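Local coordinates for protein TbiB1 (Thermobaculum terrenum, PDB 5V1V) that binds the leader region of a lasso peptide precursor as a PqqD-like recognition protein, probably to present that precursor for maturation, at residues Val10-Ile15 and Val19-Leu24; Ser41-Gly46 and Asp73-Leu78; Asp33-Arg38 and Asp54-Glu59; Glu50-Ala55 and Arg69-Phe74. One frame throughout, in Å; residues are numbered along the deposited sequence. Where two conformers were deposited one is given.

Interaction 1: residues Val10-Ile15 and Val19-Leu24; sequences VVSAHI and VVLLHL. With ZN (zinc ion), chain E.
The imidazole of His14 carries a methyl of Val19 over one face: CG1 stands 4.0 Å from the ring centroid and only 6° off the ring normal, a CH-pi contact. The other methyl, Val19 CG2, meets ring atom ND1 of His14 at 3.5 Å, and the two side chains run side by side in the same direction. NE2 of His14 binds a zinc ion at 1.9 Å. A second, looser ring contact lies at the far end of the pair, where Val10 CG2 approaches His23 CD2 obliquely at 3.9 Å.

Residues Val10-Ile15 and Val19-Leu24 form an antiparallel beta hairpin. Val11 with Leu22 and Ala13 with Val20 are its hydrogen-bonded pairs; Val11 N bonds to Leu22 O at 2.9 Å. Val11, Ala13, Val20 and Leu22 put their side chains on one face, with a CB-CB contact of 4.3 Å between Val11 and Leu22. Val10, Ser12, His14, Val19, Leu21 and His23 occupy the other, from which Val10, His14, Val19 and Leu21 touch helix 34-44. There Ser12 OG takes part in a hydrogen bond with Trp40, while its CB touches Val19 and Leu21.

Both methyls of Val19 serve the imidazole, so an alanine here would probably uncover the ring face and give the metal ligand more freedom to turn. With Glu44 of the helix and a water as further ligands of the zinc, the hairpin's apolar packing probably helps to steady the metal link between sheet and helix.

Interaction 2: residues Ser41-Gly46 and Asp73-Leu78; sequences SLLEEG and DFLRAL. With ZN (zinc ion), chain E.
Leu43 meets Leu75 and Leu78 where helices 34-44 and 64-80 of the winged helix-turn-helix (PqqD-like) fold face each other near the centre of the chain.

The contact across the two segments is purely apolar. Leu43 aims its CB at the opposing helix and touches with one branch: CD1 lies 3.9 Å from Leu78 CD1, the two side chains reaching tip to tip. The same CD1 is 4.0 Å from Leu75 CD2, but here the side chains meet at a slant. A single methyl is thus set between two leucines spaced three residues apart, on the same side of helix 64-80. Met4 also packs on Leu43 and Leu75, and Leu78 reaches Trp40 and an apolar side chain of the bound leader peptide.

Backbone hydrogen bonds finish the first helix. Gly46, with positive phi, closes a Schellman motif, and its N bonds to Leu43 O at 2.9 Å.

Metal coordination occupies another side of this last turn. Glu44, its chain extended beyond CG, shares a zinc ion with His14 of the hairpin. Its carboxylate binds through one oxygen: OE1 of Glu44 is 1.9 Å from the zinc, whereas OE2 of the same residue stays 2.9 Å away.

Interaction 3: residues Asp33-Arg38 and Asp54-Glu59; sequences DAVGSR and DAICAE. With ZN (zinc ion), chain F.
Arg38 leaves helix 34-44 with CG anti to its backbone N (chi1 -178°) and then bends at chi2, which swings the guanidinium across to Glu59; the glutamate comes to meet it with its chain extended beyond CG. The two helices, 34-44 and 49-59, are successive elements of the winged helix-turn-helix (PqqD-like) fold, and their segments lie at 138° with axes 11.5 Å apart, a wide separation bridged by long side chains.

The salt bridge is side-on and bidentate. Arg38 NE donates to Glu59 OE1 at 2.7 Å, and Arg38 NH2 donates to Glu59 OE2 at 2.8 Å. Each carboxylate oxygen uses its syn lone pair, and guanidinium and carboxylate planes are 14° apart, so one flat group holds the other against rotation. A methionine in place of Arg38 would probably leave the Glu59 carboxylate without its charged mate and free to turn about its last torsion.

Beneath this polar bridge runs an apolar seam. Ile56 pushes its CD1 against the aliphatic part of Arg38, 3.9 Å from CG, the two side chains sliding past one another in opposite directions. Tyr60 packs on both Val35 and Arg38.

This end of the three-helix part also meets the bound leader peptide: Val35 packs on its backbone, Ile56 on one of its aromatic side chains, and the backbone of Glu59 hydrogen-bonds to it. Within the protein, the seam closes where Val35 CG1 reaches the same methyl, Ile56 CD1, at 4.2 Å.

Interaction 4: residues Glu50-Ala55 and Arg69-Phe74; sequences EEIVDA and RDLRDF. With ZN (zinc ion), chain F.
Helices 49-59 and 64-80 of the three-helix part pack here through a single leucine inserted between two residues of the facing helix. Leu71 directs its CB toward segment Glu50-Ala55, and its two methyls divide the work. CD2 of Leu71 lies 3.7 Å from CG2 of Val53, the two side chains meeting at a slant, while Leu71 CD1 rests 3.9 Å from Ile52 CG2 in a nearly perpendicular crossing. The fork is placed by CG standing anti to the backbone N (chi1 -179°). CD2 also comes within 4.0 Å of Ile52 CG2, so the isoleucine's short branch touches both methyls.

All three residues are buried. They belong to the apolar interior of the winged helix-turn-helix (PqqD-like) fold, in which helix 34-44 supplies further neighbours: Leu43 packs on Ile52, and Ile39 on Leu71. Beside this interior, Asp70 OD2 on helix 64-80 hydrogen-bonds to side chains of the bound leader peptide.

On its outer side helix 49-59 carries a zinc ion. Glu50, in the one of its two conformers described here, and Asp54, one turn apart, each give one oxygen: OE2 of Glu50 and OD2 of Asp54 both stand 2.0 Å from the metal, and a water is a third ligand. With Glu50 in that conformer, Arg64 forms salt bridges with the remaining oxygens, OE1 of Glu50 and OD1 of Asp54, and probably offsets part of their negative charge.

Interactions 2 and 4 are the buried ones, small and wholly apolar across their segments, and both use helix 64-80 against the two preceding helices. Interaction 3 joins those two helices to each other, so the three contacts together tie the three helices pairwise; it is only partly buried and adds a salt bridge to its apolar seam. Interaction 1, also partly buried, differs in kind, resting on backbone hydrogen bonds between strands. It lies across the chain's centre from interaction 4. One zinc ion joins interactions 1 and 2, linking hairpin to helix, whereas a second zinc ion sits on helix 49-59, which interactions 3 and 4 share.

Interaction 1: residues Val10-Ile15 and Val19-Leu24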
loop_
_atom_site.group_PDB
_atom_site.type_symbol
_atom_site.label_atom_id
_atom_site.label_comp_id
_atom_site.label_asym_id
_atom_site.label_seq_id
_atom_site.Cartn_x
_atom_site.Cartn_y
_atom_site.Cartn_z
ATOM N N VAL A 10 -5.803 5.307 10.297
ATOM C CA VAL A 10 -6.308 5.031 8.952
ATOM C C VAL A 10 -7.471 4.042 8.969
ATOM O O VAL A 10 -7.397 2.982 9.603
ATOM C CB VAL A 10 -5.176 4.533 8.021
ATOM C CG1 VAL A 10 -5.714 4.165 6.649
ATOM C CG2 VAL A 10 -4.121 5.610 7.862
ATOM N N VAL A 11 -8.547 4.426 8.283
ATOM C CA VAL A 11 -9.687 3.555 8.011
ATOM C C VAL A 11 -9.577 3.055 6.559
ATOM O O VAL A 11 -9.321 3.850 5.654
ATOM C CB VAL A 11 -11.022 4.321 8.208
ATOM C CG1 VAL A 11 -12.214 3.455 7.835
ATOM C CG2 VAL A 11 -11.171 4.812 9.646
ATOM N N SER A 12 -9.770 1.754 6.343
ATOM C CA SER A 12 -9.708 1.165 5.002
ATOM C C SER A 12 -11.082 0.665 4.585
ATOM O O SER A 12 -11.741 -0.056 5.335
ATOM C CB SER A 12 -8.722 -0.005 4.954
ATOM O OG SER A 12 -7.439 0.378 5.380
ATOM N N ALA A 13 -11.498 1.044 3.380
ATOM C CA ALA A 13 -12.798 0.662 2.836
ATOM C C ALA A 13 -12.577 -0.040 1.499
ATOM O O ALA A 13 -12.280 0.609 0.502
ATOM C CB ALA A 13 -13.667 1.899 2.647
ATOM N N HIS A 14 -12.716 -1.362 1.474
ATOM C CA HIS A 14 -12.531 -2.116 0.239
ATOM C C HIS A 14 -13.773 -2.074 -0.622
ATOM O O HIS A 14 -14.894 -2.228 -0.134
ATOM C CB HIS A 14 -12.204 -3.572 0.529
ATOM C CG HIS A 14 -10.850 -3.784 1.112
ATOM N ND1 HIS A 14 -9.743 -4.071 0.345
ATOM C CD2 HIS A 14 -10.426 -3.763 2.394
ATOM C CE1 HIS A 14 -8.692 -4.213 1.131
ATOM N NE2 HIS A 14 -9.080 -4.031 2.381
ATOM N N ILE A 15 -13.556 -1.873 -1.914
ATOM C CA ILE A 15 -14.626 -1.903 -2.899
ATOM C C ILE A 15 -14.071 -2.634 -4.119
ATOM O O ILE A 15 -13.225 -2.094 -4.834
ATOM C CB ILE A 15 -15.123 -0.477 -3.231
ATOM C CG1 ILE A 15 -15.703 0.180 -1.970
ATOM C CG2 ILE A 15 -16.179 -0.508 -4.329
ATOM C CD1 ILE A 15 -15.757 1.688 -1.997
ATOM N N VAL A 19 -9.241 -0.084 -2.856
ATOM C CA VAL A 19 -9.376 0.296 -1.453
ATOM C C VAL A 19 -9.379 1.810 -1.373
ATOM O O VAL A 19 -8.546 2.472 -1.988
ATOM C CB VAL A 19 -8.207 -0.187 -0.560
ATOM C CG1 VAL A 19 -8.638 -0.178 0.903
ATOM C CG2 VAL A 19 -7.723 -1.567 -0.954
ATOM N N VAL A 20 -10.317 2.352 -0.610
ATOM C CA VAL A 20 -10.301 3.759 -0.266
ATOM C C VAL A 20 -9.720 3.867 1.143
ATOM O O VAL A 20 -10.150 3.149 2.062
ATOM C CB VAL A 20 -11.715 4.366 -0.333
ATOM C CG1 VAL A 20 -11.683 5.837 0.056
ATOM C CG2 VAL A 20 -12.279 4.198 -1.740
ATOM N N LEU A 21 -8.735 4.748 1.318
ATOM C CA LEU A 21 -8.121 4.980 2.631
ATOM C C LEU A 21 -8.508 6.355 3.141
ATOM O O LEU A 21 -8.416 7.333 2.396
ATOM C CB LEU A 21 -6.592 4.919 2.543
ATOM C CG LEU A 21 -5.994 3.715 1.823
ATOM C CD1 LEU A 21 -4.479 3.796 1.771
ATOM C CD2 LEU A 21 -6.427 2.443 2.522
ATOM N N LEU A 22 -8.910 6.431 4.407
ATOM C CA LEU A 22 -9.227 7.694 5.049
ATOM C C LEU A 22 -8.312 7.887 6.249
ATOM O O LEU A 22 -8.278 7.044 7.144
ATOM C CB LEU A 22 -10.684 7.699 5.516
ATOM C CG LEU A 22 -11.800 7.728 4.473
ATOM C CD1 LEU A 22 -12.028 6.363 3.837
ATOM C CD2 LEU A 22 -13.064 8.218 5.154
ATOM N N HIS A 23 -7.565 8.984 6.265
ATOM C CA HIS A 23 -6.742 9.281 7.409
ATOM C C HIS A 23 -7.538 10.186 8.332
ATOM O O HIS A 23 -7.840 11.329 7.978
ATOM C CB HIS A 23 -5.446 9.943 6.980
ATOM C CG HIS A 23 -4.412 9.965 8.055
ATOM N ND1 HIS A 23 -4.598 10.616 9.257
ATOM C CD2 HIS A 23 -3.186 9.397 8.119
ATOM C CE1 HIS A 23 -3.526 10.451 10.011
ATOM N NE2 HIS A 23 -2.660 9.708 9.347
ATOM N N LEU A 24 -7.911 9.661 9.498
ATOM C CA LEU A 24 -8.846 10.365 10.393
ATOM C C LEU A 24 -8.308 11.631 11.033
ATOM O O LEU A 24 -9.076 12.428 11.580
ATOM C CB LEU A 24 -9.368 9.430 11.480
ATOM C CG LEU A 24 -10.183 8.231 11.002
ATOM C CD1 LEU A 24 -10.696 7.440 12.191
ATOM C CD2 LEU A 24 -11.323 8.642 10.089
HETATM ZN ZN ZN E . -8.277 -4.863 3.942
HETATM O O HOH W 1 -7.971 -6.759 3.612
#

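Interaction 2: residues Ser41-Gly46 and Asp73-Leu78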
loop_
_atom_site.group_PDB
_atom_site.type_symbol
_atom_site.label_atom_id
_atom_site.label_comp_id
_atom_site.label_asym_id
_atom_site.label_seq_id
_atom_site.Cartn_x
_atom_site.Cartn_y
_atom_site.Cartn_z
ATOM N N SER A 41 -3.412 -4.846 1.525
ATOM C CA SER A 41 -4.011 -5.987 2.210
ATOM C C SER A 41 -2.973 -6.815 2.970
ATOM O O SER A 41 -3.229 -7.280 4.089
ATOM C CB SER A 41 -4.787 -6.861 1.231
ATOM O OG SER A 41 -5.900 -6.158 0.713
ATOM N N LEU A 42 -1.794 -6.977 2.375
ATOM C CA LEU A 42 -0.701 -7.690 3.032
ATOM C C LEU A 42 -0.159 -6.911 4.236
ATOM O O LEU A 42 0.150 -7.496 5.271
ATOM C CB LEU A 42 0.414 -8.005 2.028
ATOM C CG LEU A 42 0.038 -9.026 0.944
ATOM C CD1 LEU A 42 0.888 -8.862 -0.307
ATOM C CD2 LEU A 42 0.128 -10.447 1.480
ATOM N N LEU A 43 -0.050 -5.586 4.099
ATOM C CA LEU A 43 0.323 -4.743 5.240
ATOM C C LEU A 43 -0.697 -4.870 6.377
ATOM O O LEU A 43 -0.330 -4.921 7.554
ATOM C CB LEU A 43 0.472 -3.279 4.827
ATOM C CG LEU A 43 1.684 -2.943 3.959
ATOM C CD1 LEU A 43 1.495 -1.551 3.379
ATOM C CD2 LEU A 43 2.995 -3.042 4.726
ATOM N N GLU A 44 -1.980 -4.919 6.027
ATOM C CA GLU A 44 -3.038 -5.106 7.022
ATOM C C GLU A 44 -2.850 -6.384 7.836
ATOM O O GLU A 44 -3.203 -6.427 9.019
ATOM C CB GLU A 44 -4.414 -5.087 6.357
ATOM C CG GLU A 44 -4.817 -3.712 5.860
ATOM C CD GLU A 44 -6.163 -3.690 5.172
ATOM O OE1 GLU A 44 -6.389 -4.506 4.258
ATOM O OE2 GLU A 44 -6.990 -2.830 5.525
ATOM N N GLU A 45 -2.281 -7.402 7.196
ATOM C CA GLU A 45 -2.003 -8.698 7.828
ATOM C C GLU A 45 -0.688 -8.708 8.615
ATOM O O GLU A 45 -0.329 -9.724 9.223
ATOM C CB GLU A 45 -1.973 -9.814 6.775
ATOM C CG GLU A 45 -3.309 -10.086 6.104
ATOM C CD GLU A 45 -3.161 -10.806 4.776
ATOM O OE1 GLU A 45 -2.043 -11.254 4.446
ATOM O OE2 GLU A 45 -4.169 -10.918 4.052
ATOM N N GLY A 46 0.039 -7.593 8.587
ATOM C CA GLY A 46 1.319 -7.503 9.280
ATOM C C GLY A 46 2.459 -8.189 8.551
ATOM O O GLY A 46 3.465 -8.548 9.166
ATOM N N ASP A 73 9.340 2.466 -3.367
ATOM C CA ASP A 73 8.717 3.760 -3.677
ATOM C C ASP A 73 7.286 3.852 -3.154
ATOM O O ASP A 73 6.872 4.904 -2.662
ATOM C CB ASP A 73 8.731 4.039 -5.193
ATOM C CG ASP A 73 10.098 4.468 -5.710
ATOM O OD1 ASP A 73 10.913 5.014 -4.936
ATOM O OD2 ASP A 73 10.355 4.267 -6.918
ATOM N N PHE A 74 6.540 2.757 -3.244
ATOM C CA PHE A 74 5.166 2.746 -2.781
ATOM C C PHE A 74 5.101 2.895 -1.264
ATOM O O PHE A 74 4.324 3.701 -0.743
ATOM C CB PHE A 74 4.486 1.461 -3.244
ATOM C CG PHE A 74 3.042 1.365 -2.877
ATOM C CD1 PHE A 74 2.094 2.205 -3.458
ATOM C CD2 PHE A 74 2.622 0.410 -1.964
ATOM C CE1 PHE A 74 0.751 2.086 -3.124
ATOM C CE2 PHE A 74 1.282 0.280 -1.636
ATOM C CZ PHE A 74 0.350 1.125 -2.210
ATOM N N LEU A 75 5.924 2.127 -0.555
ATOM C CA LEU A 75 5.966 2.250 0.905
ATOM C C LEU A 75 6.398 3.657 1.334
ATOM O O LEU A 75 5.856 4.219 2.280
ATOM C CB LEU A 75 6.882 1.197 1.526
ATOM C CG LEU A 75 6.482 -0.263 1.330
ATOM C CD1 LEU A 75 7.481 -1.148 2.053
ATOM C CD2 LEU A 75 5.073 -0.531 1.827
ATOM N N ARG A 76 7.367 4.238 0.623
ATOM C CA ARG A 76 7.774 5.606 0.910
ATOM C C ARG A 76 6.628 6.590 0.696
ATOM O O ARG A 76 6.472 7.520 1.472
ATOM C CB ARG A 76 8.951 6.004 0.030
ATOM C CG ARG A 76 10.266 5.339 0.402
ATOM C CD ARG A 76 11.374 5.703 -0.585
ATOM N NE ARG A 76 11.545 7.151 -0.709
ATOM C CZ ARG A 76 12.146 7.920 0.197
ATOM N NH1 ARG A 76 12.659 7.389 1.305
ATOM N NH2 ARG A 76 12.237 9.228 -0.011
ATOM N N ALA A 77 5.808 6.358 -0.331
ATOM C CA ALA A 77 4.676 7.245 -0.595
ATOM C C ALA A 77 3.658 7.133 0.529
ATOM O O ALA A 77 3.124 8.140 0.992
ATOM C CB ALA A 77 4.048 6.944 -1.951
ATOM N N LEU A 78 3.402 5.909 0.983
ATOM C CA LEU A 78 2.498 5.712 2.111
ATOM C C LEU A 78 3.035 6.394 3.367
ATOM O O LEU A 78 2.287 7.057 4.087
ATOM C CB LEU A 78 2.262 4.224 2.379
ATOM C CG LEU A 78 1.610 3.396 1.271
ATOM C CD1 LEU A 78 1.577 1.936 1.698
ATOM C CD2 LEU A 78 0.214 3.902 0.939
HETATM ZN ZN ZN E . -8.277 -4.863 3.942
HETATM O O HOH W 1 -7.971 -6.759 3.612
#

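Interaction 3: residues Asp33-Arg38 and Asp54-Glu59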
loop_
_atom_site.group_PDB
_atom_site.type_symbol
_atom_site.label_atom_id
_atom_site.label_comp_id
_atom_site.label_asym_id
_atom_site.label_seq_id
_atom_site.Cartn_x
_atom_site.Cartn_y
_atom_site.Cartn_z
ATOM N N ASP A 33 -5.462 0.600 -6.131
ATOM C CA ASP A 33 -6.026 -0.390 -7.039
ATOM C C ASP A 33 -5.012 -1.491 -7.301
ATOM O O ASP A 33 -3.834 -1.341 -6.990
ATOM C CB ASP A 33 -6.493 0.258 -8.355
ATOM C CG ASP A 33 -5.343 0.823 -9.183
ATOM O OD1 ASP A 33 -4.277 1.137 -8.612
ATOM O OD2 ASP A 33 -5.513 0.962 -10.414
ATOM N N ALA A 34 -5.488 -2.610 -7.845
ATOM C CA ALA A 34 -4.630 -3.697 -8.315
ATOM C C ALA A 34 -3.506 -4.063 -7.337
ATOM O O ALA A 34 -3.781 -4.509 -6.224
ATOM C CB ALA A 34 -4.078 -3.363 -9.700
ATOM N N VAL A 35 -2.253 -3.883 -7.757
ATOM C CA VAL A 35 -1.109 -4.278 -6.939
ATOM C C VAL A 35 -1.009 -3.443 -5.655
ATOM O O VAL A 35 -0.699 -3.982 -4.599
ATOM C CB VAL A 35 0.221 -4.243 -7.734
ATOM C CG1 VAL A 35 1.396 -4.653 -6.853
ATOM C CG2 VAL A 35 0.150 -5.137 -8.969
ATOM N N GLY A 36 -1.285 -2.144 -5.744
ATOM C CA GLY A 36 -1.291 -1.286 -4.548
ATOM C C GLY A 36 -2.262 -1.773 -3.489
ATOM O O GLY A 36 -1.941 -1.804 -2.293
ATOM N N SER A 37 -3.459 -2.153 -3.940
ATOM C CA SER A 37 -4.475 -2.706 -3.051
ATOM C C SER A 37 -4.021 -4.023 -2.437
ATOM O O SER A 37 -4.249 -4.273 -1.252
ATOM C CB SER A 37 -5.790 -2.911 -3.797
ATOM O OG SER A 37 -6.352 -1.669 -4.148
ATOM N N ARG A 38 -3.370 -4.863 -3.241
ATOM C CA ARG A 38 -2.861 -6.129 -2.737
ATOM C C ARG A 38 -1.777 -5.915 -1.677
ATOM O O ARG A 38 -1.794 -6.567 -0.627
ATOM C CB ARG A 38 -2.345 -7.025 -3.867
ATOM C CG ARG A 38 -1.853 -8.385 -3.387
ATOM C CD ARG A 38 -2.962 -9.285 -2.863
ATOM N NE ARG A 38 -2.410 -10.558 -2.408
ATOM C CZ ARG A 38 -2.619 -11.109 -1.217
ATOM N NH1 ARG A 38 -3.408 -10.526 -0.321
ATOM N NH2 ARG A 38 -2.049 -12.271 -0.931
ATOM N N ASP A 54 7.771 -11.452 -1.777
ATOM C CA ASP A 54 7.586 -12.842 -2.161
ATOM C C ASP A 54 6.160 -13.092 -2.636
ATOM O O ASP A 54 5.962 -13.818 -3.606
ATOM C CB ASP A 54 7.976 -13.770 -1.018
ATOM C CG ASP A 54 9.462 -13.771 -0.762
ATOM O OD1 ASP A 54 10.215 -13.134 -1.533
ATOM O OD2 ASP A 54 9.886 -14.408 0.226
ATOM N N ALA A 55 5.175 -12.482 -1.976
ATOM C CA ALA A 55 3.776 -12.647 -2.365
ATOM C C ALA A 55 3.501 -12.070 -3.747
ATOM O O ALA A 55 2.877 -12.730 -4.582
ATOM C CB ALA A 55 2.855 -12.029 -1.327
ATOM N N ILE A 56 3.989 -10.858 -3.999
ATOM C CA ILE A 56 3.793 -10.230 -5.303
ATOM C C ILE A 56 4.499 -11.034 -6.403
ATOM O O ILE A 56 3.944 -11.221 -7.480
ATOM C CB ILE A 56 4.209 -8.738 -5.296
ATOM C CG1 ILE A 56 3.374 -7.938 -4.275
ATOM C CG2 ILE A 56 4.059 -8.133 -6.684
ATOM C CD1 ILE A 56 1.863 -8.047 -4.437
ATOM N N CYS A 57 5.697 -11.543 -6.120
ATOM C CA CYS A 57 6.411 -12.401 -7.076
ATOM C C CYS A 57 5.695 -13.710 -7.380
ATOM O O CYS A 57 5.827 -14.249 -8.482
ATOM C CB CYS A 57 7.812 -12.714 -6.580
ATOM S SG CYS A 57 8.935 -11.325 -6.762
ATOM N N ALA A 58 4.954 -14.225 -6.404
ATOM C CA ALA A 58 4.211 -15.466 -6.576
ATOM C C ALA A 58 2.909 -15.239 -7.347
ATOM O O ALA A 58 2.446 -16.125 -8.073
ATOM C CB ALA A 58 3.926 -16.090 -5.220
ATOM N N GLU A 59 2.329 -14.049 -7.195
ATOM C CA GLU A 59 0.974 -13.762 -7.680
ATOM C C GLU A 59 0.919 -13.022 -9.012
ATOM O O GLU A 59 -0.135 -12.976 -9.657
ATOM C CB GLU A 59 0.216 -12.970 -6.617
ATOM C CG GLU A 59 -0.071 -13.782 -5.361
ATOM C CD GLU A 59 -0.672 -12.964 -4.231
ATOM O OE1 GLU A 59 -1.180 -11.850 -4.484
ATOM O OE2 GLU A 59 -0.641 -13.454 -3.081
HETATM ZN ZN ZN F . 11.821 -14.444 0.552
HETATM O O HOH W 2 12.490 -15.085 -1.275
#

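Interaction 4: residues Glu50-Ala55 and Arg69-Phe74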
loop_
_atom_site.group_PDB
_atom_site.type_symbol
_atom_site.label_atom_id
_atom_site.label_comp_id
_atom_site.label_asym_id
_atom_site.label_seq_id
_atom_site.Cartn_x
_atom_site.Cartn_y
_atom_site.Cartn_z
ATOM N N GLU A 50 9.881 -8.335 3.034
ATOM C CA GLU A 50 10.320 -9.580 2.364
ATOM C C GLU A 50 9.132 -10.437 1.961
ATOM O O GLU A 50 9.081 -10.967 0.848
ATOM C CB GLU A 50 11.264 -10.412 3.252
ATOM C CG GLU A 50 11.645 -11.780 2.679
ATOM C CD GLU A 50 12.521 -11.672 1.445
ATOM O OE1 GLU A 50 13.113 -10.596 1.234
ATOM O OE2 GLU A 50 12.627 -12.663 0.681
ATOM N N GLU A 51 8.182 -10.591 2.884
ATOM C CA GLU A 51 6.979 -11.391 2.648
ATOM C C GLU A 51 6.125 -10.783 1.543
ATOM O O GLU A 51 5.542 -11.502 0.738
ATOM C CB GLU A 51 6.131 -11.503 3.915
ATOM C CG GLU A 51 6.824 -12.211 5.056
ATOM C CD GLU A 51 5.923 -12.387 6.252
ATOM O OE1 GLU A 51 5.444 -13.518 6.464
ATOM O OE2 GLU A 51 5.689 -11.388 6.967
ATOM N N ILE A 52 6.048 -9.453 1.513
ATOM C CA ILE A 52 5.263 -8.773 0.495
ATOM C C ILE A 52 5.916 -8.969 -0.876
ATOM O O ILE A 52 5.240 -9.299 -1.841
ATOM C CB ILE A 52 5.084 -7.273 0.815
ATOM C CG1 ILE A 52 4.274 -7.106 2.112
ATOM C CG2 ILE A 52 4.426 -6.552 -0.358
ATOM C CD1 ILE A 52 4.228 -5.688 2.637
ATOM N N VAL A 53 7.232 -8.791 -0.955
ATOM C CA VAL A 53 7.956 -9.054 -2.197
ATOM C C VAL A 53 7.657 -10.480 -2.677
ATOM O O VAL A 53 7.320 -10.693 -3.840
ATOM C CB VAL A 53 9.479 -8.823 -2.035
ATOM C CG1 VAL A 53 10.234 -9.307 -3.268
ATOM C CG2 VAL A 53 9.781 -7.351 -1.766
ATOM N N ASP A 54 7.771 -11.452 -1.777
ATOM C CA ASP A 54 7.586 -12.842 -2.161
ATOM C C ASP A 54 6.160 -13.092 -2.636
ATOM O O ASP A 54 5.962 -13.818 -3.606
ATOM C CB ASP A 54 7.976 -13.770 -1.018
ATOM C CG ASP A 54 9.462 -13.771 -0.762
ATOM O OD1 ASP A 54 10.215 -13.134 -1.533
ATOM O OD2 ASP A 54 9.886 -14.408 0.226
ATOM N N ALA A 55 5.175 -12.482 -1.976
ATOM C CA ALA A 55 3.776 -12.647 -2.365
ATOM C C ALA A 55 3.501 -12.070 -3.747
ATOM O O ALA A 55 2.877 -12.730 -4.582
ATOM C CB ALA A 55 2.855 -12.029 -1.327
ATOM N N ARG A 69 12.008 -2.542 -6.296
ATOM C CA ARG A 69 12.101 -1.116 -6.615
ATOM C C ARG A 69 10.748 -0.431 -6.444
ATOM O O ARG A 69 10.651 0.635 -5.825
ATOM C CB ARG A 69 12.624 -0.920 -8.037
ATOM C CG ARG A 69 14.103 -1.253 -8.217
ATOM C CD ARG A 69 14.584 -0.913 -9.623
ATOM N NE ARG A 69 13.824 -1.620 -10.656
ATOM C CZ ARG A 69 14.290 -2.610 -11.415
ATOM N NH1 ARG A 69 15.543 -3.033 -11.294
ATOM N NH2 ARG A 69 13.490 -3.175 -12.309
ATOM N N ASP A 70 9.698 -1.057 -6.971
ATOM C CA ASP A 70 8.368 -0.461 -6.906
ATOM C C ASP A 70 7.824 -0.433 -5.487
ATOM O O ASP A 70 7.173 0.542 -5.082
ATOM C CB ASP A 70 7.387 -1.212 -7.804
ATOM C CG ASP A 70 7.637 -0.978 -9.285
ATOM O OD1 ASP A 70 8.509 -0.157 -9.649
ATOM O OD2 ASP A 70 6.944 -1.624 -10.096
ATOM N N LEU A 71 8.080 -1.502 -4.731
ATOM C CA LEU A 71 7.602 -1.577 -3.356
ATOM C C LEU A 71 8.255 -0.501 -2.510
ATOM O O LEU A 71 7.576 0.163 -1.741
ATOM C CB LEU A 71 7.831 -2.959 -2.738
ATOM C CG LEU A 71 7.338 -3.129 -1.295
ATOM C CD1 LEU A 71 5.820 -2.983 -1.225
ATOM C CD2 LEU A 71 7.786 -4.471 -0.729
ATOM N N ARG A 72 9.561 -0.302 -2.663
ATOM C CA ARG A 72 10.234 0.744 -1.895
ATOM C C ARG A 72 9.573 2.108 -2.108
ATOM O O ARG A 72 9.277 2.821 -1.149
ATOM C CB ARG A 72 11.717 0.823 -2.248
ATOM C CG ARG A 72 12.462 1.849 -1.392
ATOM C CD ARG A 72 13.889 2.148 -1.845
ATOM N NE ARG A 72 14.688 0.951 -2.111
ATOM C CZ ARG A 72 15.361 0.255 -1.198
ATOM N NH1 ARG A 72 15.340 0.608 0.083
ATOM N NH2 ARG A 72 16.059 -0.809 -1.577
ATOM N N ASP A 73 9.340 2.466 -3.367
ATOM C CA ASP A 73 8.717 3.760 -3.677
ATOM C C ASP A 73 7.286 3.852 -3.154
ATOM O O ASP A 73 6.872 4.904 -2.662
ATOM C CB ASP A 73 8.731 4.039 -5.193
ATOM C CG ASP A 73 10.098 4.468 -5.710
ATOM O OD1 ASP A 73 10.913 5.014 -4.936
ATOM O OD2 ASP A 73 10.355 4.267 -6.918
ATOM N N PHE A 74 6.540 2.757 -3.244
ATOM C CA PHE A 74 5.166 2.746 -2.781
ATOM C C PHE A 74 5.101 2.895 -1.264
ATOM O O PHE A 74 4.324 3.701 -0.743
ATOM C CB PHE A 74 4.486 1.461 -3.244
ATOM C CG PHE A 74 3.042 1.365 -2.877
ATOM C CD1 PHE A 74 2.094 2.205 -3.458
ATOM C CD2 PHE A 74 2.622 0.410 -1.964
ATOM C CE1 PHE A 74 0.751 2.086 -3.124
ATOM C CE2 PHE A 74 1.282 0.280 -1.636
ATOM C CZ PHE A 74 0.350 1.125 -2.210
HETATM ZN ZN ZN F . 11.821 -14.444 0.552
HETATM O O HOH W 2 12.490 -15.085 -1.275
#